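PDB 6BEV: Thiosulfate:glutathione sulfurtransferase, which transfers sulfur from thiosulfate to glutathione, producing S-sulfanylglutathione, a central intermediate of hydrogen sulfide metabolism, and releasing sulfite. Local coordinates for residues V65-Q73 and Q107-Y117. Residues are numbered along the deposited sequence; the frame is centred on the assembly and turned at random. Where two conformers were deposited one is given.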
# COMPACT_ATOMS: atom_id res chain seq x y z
N VAL A 65 -9.07 1.77 -2.15
CA VAL A 65 -8.94 1.14 -3.45
C VAL A 65 -9.82 1.83 -4.50
O VAL A 65 -9.43 1.92 -5.66
CB VAL A 65 -9.18 -0.38 -3.35
CG1 VAL A 65 -10.63 -0.71 -2.98
CG2 VAL A 65 -8.74 -1.07 -4.64
N SER A 66 -10.98 2.36 -4.10
CA SER A 66 -11.85 3.07 -5.03
C SER A 66 -11.26 4.39 -5.52
O SER A 66 -11.73 4.93 -6.53
CB SER A 66 -13.20 3.35 -4.38
OG SER A 66 -13.03 4.11 -3.20
N GLU A 67 -10.26 4.93 -4.82
CA GLU A 67 -9.54 6.13 -5.23
C GLU A 67 -8.24 5.84 -5.95
O GLU A 67 -7.64 6.76 -6.50
CB GLU A 67 -9.19 6.99 -4.01
CG GLU A 67 -10.38 7.52 -3.24
CD GLU A 67 -9.99 8.30 -1.98
OE1 GLU A 67 -8.88 8.87 -1.92
OE2 GLU A 67 -10.82 8.32 -1.05
N LEU A 68 -7.77 4.59 -5.93
CA LEU A 68 -6.38 4.32 -6.30
C LEU A 68 -6.10 4.57 -7.78
O LEU A 68 -5.02 5.05 -8.12
CB LEU A 68 -5.99 2.90 -5.89
CG LEU A 68 -4.54 2.49 -6.15
CD1 LEU A 68 -3.54 3.39 -5.44
CD2 LEU A 68 -4.34 1.07 -5.73
N GLU A 69 -7.02 4.20 -8.66
CA GLU A 69 -6.81 4.47 -10.08
C GLU A 69 -6.59 5.96 -10.30
O GLU A 69 -5.62 6.37 -10.96
CB GLU A 69 -8.02 3.96 -10.86
CG GLU A 69 -7.90 4.05 -12.34
CD GLU A 69 -8.80 3.04 -13.00
OE1 GLU A 69 -8.32 2.32 -13.89
OE2 GLU A 69 -9.98 2.95 -12.61
N SER A 70 -7.46 6.79 -9.75
CA SER A 70 -7.31 8.22 -9.93
C SER A 70 -6.04 8.73 -9.28
O SER A 70 -5.37 9.61 -9.83
CB SER A 70 -8.55 8.96 -9.42
OG SER A 70 -8.68 8.85 -8.02
N ALA A 71 -5.66 8.18 -8.12
CA ALA A 71 -4.41 8.59 -7.47
C ALA A 71 -3.20 8.29 -8.34
O ALA A 71 -2.25 9.09 -8.40
CB ALA A 71 -4.26 7.90 -6.11
N LEU A 72 -3.17 7.12 -8.97
CA LEU A 72 -2.03 6.76 -9.81
C LEU A 72 -2.06 7.48 -11.15
O LEU A 72 -1.01 7.58 -11.79
CB LEU A 72 -1.96 5.24 -9.99
CG LEU A 72 -1.74 4.45 -8.71
CD1 LEU A 72 -1.77 2.96 -9.00
CD2 LEU A 72 -0.43 4.83 -8.02
N GLN A 73 -3.21 7.98 -11.57
CA GLN A 73 -3.31 8.70 -12.84
C GLN A 73 -3.10 10.20 -12.68
O GLN A 73 -2.75 10.86 -13.67
CB GLN A 73 -4.69 8.49 -13.47
CG GLN A 73 -4.99 7.06 -13.88
CD GLN A 73 -4.46 6.69 -15.26
OE1 GLN A 73 -3.62 7.38 -15.85
NE2 GLN A 73 -4.97 5.59 -15.78
N GLN A 107 -6.67 -6.55 -5.10
CA GLN A 107 -7.24 -5.73 -6.15
C GLN A 107 -6.37 -4.51 -6.42
O GLN A 107 -6.13 -4.15 -7.58
CB GLN A 107 -8.66 -5.32 -5.75
CG GLN A 107 -9.35 -4.42 -6.75
CD GLN A 107 -10.63 -3.80 -6.21
OE1 GLN A 107 -11.06 -4.08 -5.09
NE2 GLN A 107 -11.23 -2.94 -7.00
N ALA A 108 -5.91 -3.84 -5.36
CA ALA A 108 -5.09 -2.64 -5.52
C ALA A 108 -3.75 -2.98 -6.17
O ALA A 108 -3.27 -2.23 -7.03
CB ALA A 108 -4.87 -2.00 -4.15
N THR A 109 -3.14 -4.10 -5.77
CA THR A 109 -1.85 -4.47 -6.31
C THR A 109 -1.96 -4.76 -7.80
O THR A 109 -1.13 -4.31 -8.60
CB THR A 109 -1.30 -5.69 -5.56
OG1 THR A 109 -1.14 -5.36 -4.17
CG2 THR A 109 0.04 -6.10 -6.11
N GLN A 110 -2.97 -5.52 -8.18
CA GLN A 110 -3.20 -5.81 -9.59
C GLN A 110 -3.45 -4.53 -10.38
O GLN A 110 -2.94 -4.37 -11.50
CB GLN A 110 -4.39 -6.75 -9.70
CG GLN A 110 -4.14 -8.13 -9.14
CD GLN A 110 -5.40 -8.97 -9.05
OE1 GLN A 110 -6.50 -8.44 -8.86
NE2 GLN A 110 -5.25 -10.27 -9.15
N LEU A 111 -4.24 -3.61 -9.82
CA LEU A 111 -4.49 -2.35 -10.50
C LEU A 111 -3.20 -1.58 -10.71
O LEU A 111 -2.91 -1.09 -11.82
CB LEU A 111 -5.51 -1.53 -9.69
CG LEU A 111 -5.79 -0.12 -10.19
CD1 LEU A 111 -6.35 -0.13 -11.59
CD2 LEU A 111 -6.75 0.55 -9.22
N ALA A 112 -2.40 -1.44 -9.65
CA ALA A 112 -1.16 -0.70 -9.75
C ALA A 112 -0.23 -1.34 -10.77
O ALA A 112 0.35 -0.65 -11.62
CB ALA A 112 -0.50 -0.60 -8.38
N ARG A 113 -0.07 -2.67 -10.72
CA ARG A 113 0.76 -3.34 -11.71
C ARG A 113 0.26 -3.06 -13.12
O ARG A 113 1.06 -2.86 -14.04
CB ARG A 113 0.81 -4.84 -11.45
CG ARG A 113 1.62 -5.18 -10.23
CD ARG A 113 2.15 -6.56 -10.18
NE ARG A 113 3.18 -6.60 -9.16
CZ ARG A 113 4.16 -7.50 -9.13
NH1 ARG A 113 4.25 -8.44 -10.06
NH2 ARG A 113 5.05 -7.44 -8.15
N SER A 114 -1.06 -3.04 -13.31
CA SER A 114 -1.63 -2.86 -14.65
C SER A 114 -1.34 -1.48 -15.21
O SER A 114 -1.44 -1.29 -16.44
CB SER A 114 -3.14 -3.12 -14.64
OG SER A 114 -3.88 -2.02 -14.15
N LEU A 115 -1.03 -0.51 -14.36
CA LEU A 115 -0.69 0.85 -14.76
C LEU A 115 0.81 1.06 -14.86
O LEU A 115 1.25 2.19 -15.12
CB LEU A 115 -1.35 1.86 -13.83
CG LEU A 115 -2.88 1.86 -13.87
CD1 LEU A 115 -3.43 2.79 -12.79
CD2 LEU A 115 -3.42 2.26 -15.23
N GLY A 116 1.59 -0.00 -14.69
CA GLY A 116 3.02 0.05 -14.90
C GLY A 116 3.87 0.08 -13.65
O GLY A 116 5.10 0.16 -13.77
N TYR A 117 3.27 -0.01 -12.46
CA TYR A 117 4.03 0.03 -11.20
C TYR A 117 4.53 -1.38 -10.90
O TYR A 117 3.90 -2.16 -10.18
CB TYR A 117 3.19 0.60 -10.07
CG TYR A 117 2.87 2.07 -10.28
CD1 TYR A 117 1.82 2.46 -11.11
CD2 TYR A 117 3.64 3.06 -9.71
CE1 TYR A 117 1.55 3.79 -11.35
CE2 TYR A 117 3.37 4.40 -9.93
CZ TYR A 117 2.33 4.76 -10.76
OH TYR A 117 2.06 6.09 -10.98
O HOH W 1 1.37 6.74 -13.45
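Leu72 lies over one face of the Tyr117 ring. Its CD2 sits 4.2 Å from the ring centroid of Tyr117, 22° off the normal and displaced toward the rim, a CH-pi contact. The two side chains run past each other in opposite directions. With CG anti to its carbonyl carbon (chi1 -63°), Leu72 also sends CD1 against Ala112, 3.8 Å from the CB of that residue. Leu115 CD1 closes on Leu72 CB. Water 1 bridges the phenol to the backbone: it donates to Leu72 O at 3.0 Å and lies 2.6 Å from Tyr117 OH. A leucine in place of Tyr117 would probably leave this water without its phenol partner and Leu72 CD2 without a flat face to rest on.

Toward the N-terminal ends, Leu68 CD2 presses on Ala108 CB at 3.5 Å, tight for two carbons. Val65 CG2 meets the Gln107 amide, 3.7 Å from CD, and the two side chains cross at about a right angle. Between the two ends, Leu111 CD2 fits against Leu68 CB and Glu69 N.

The axes of segments 65-73 and 107-114 run nearly parallel, 9.9 Å apart at closest. A Schellman motif at Gly116 ends helix 103-114. Leu68 and Ala108 also touch Phe97 of strand 95-98, so the pair packs on the parallel sheet of the rhodanese alpha/beta fold, the Val65 side chain about 7 Å from that of Cys99, which carries the persulfide intermediate.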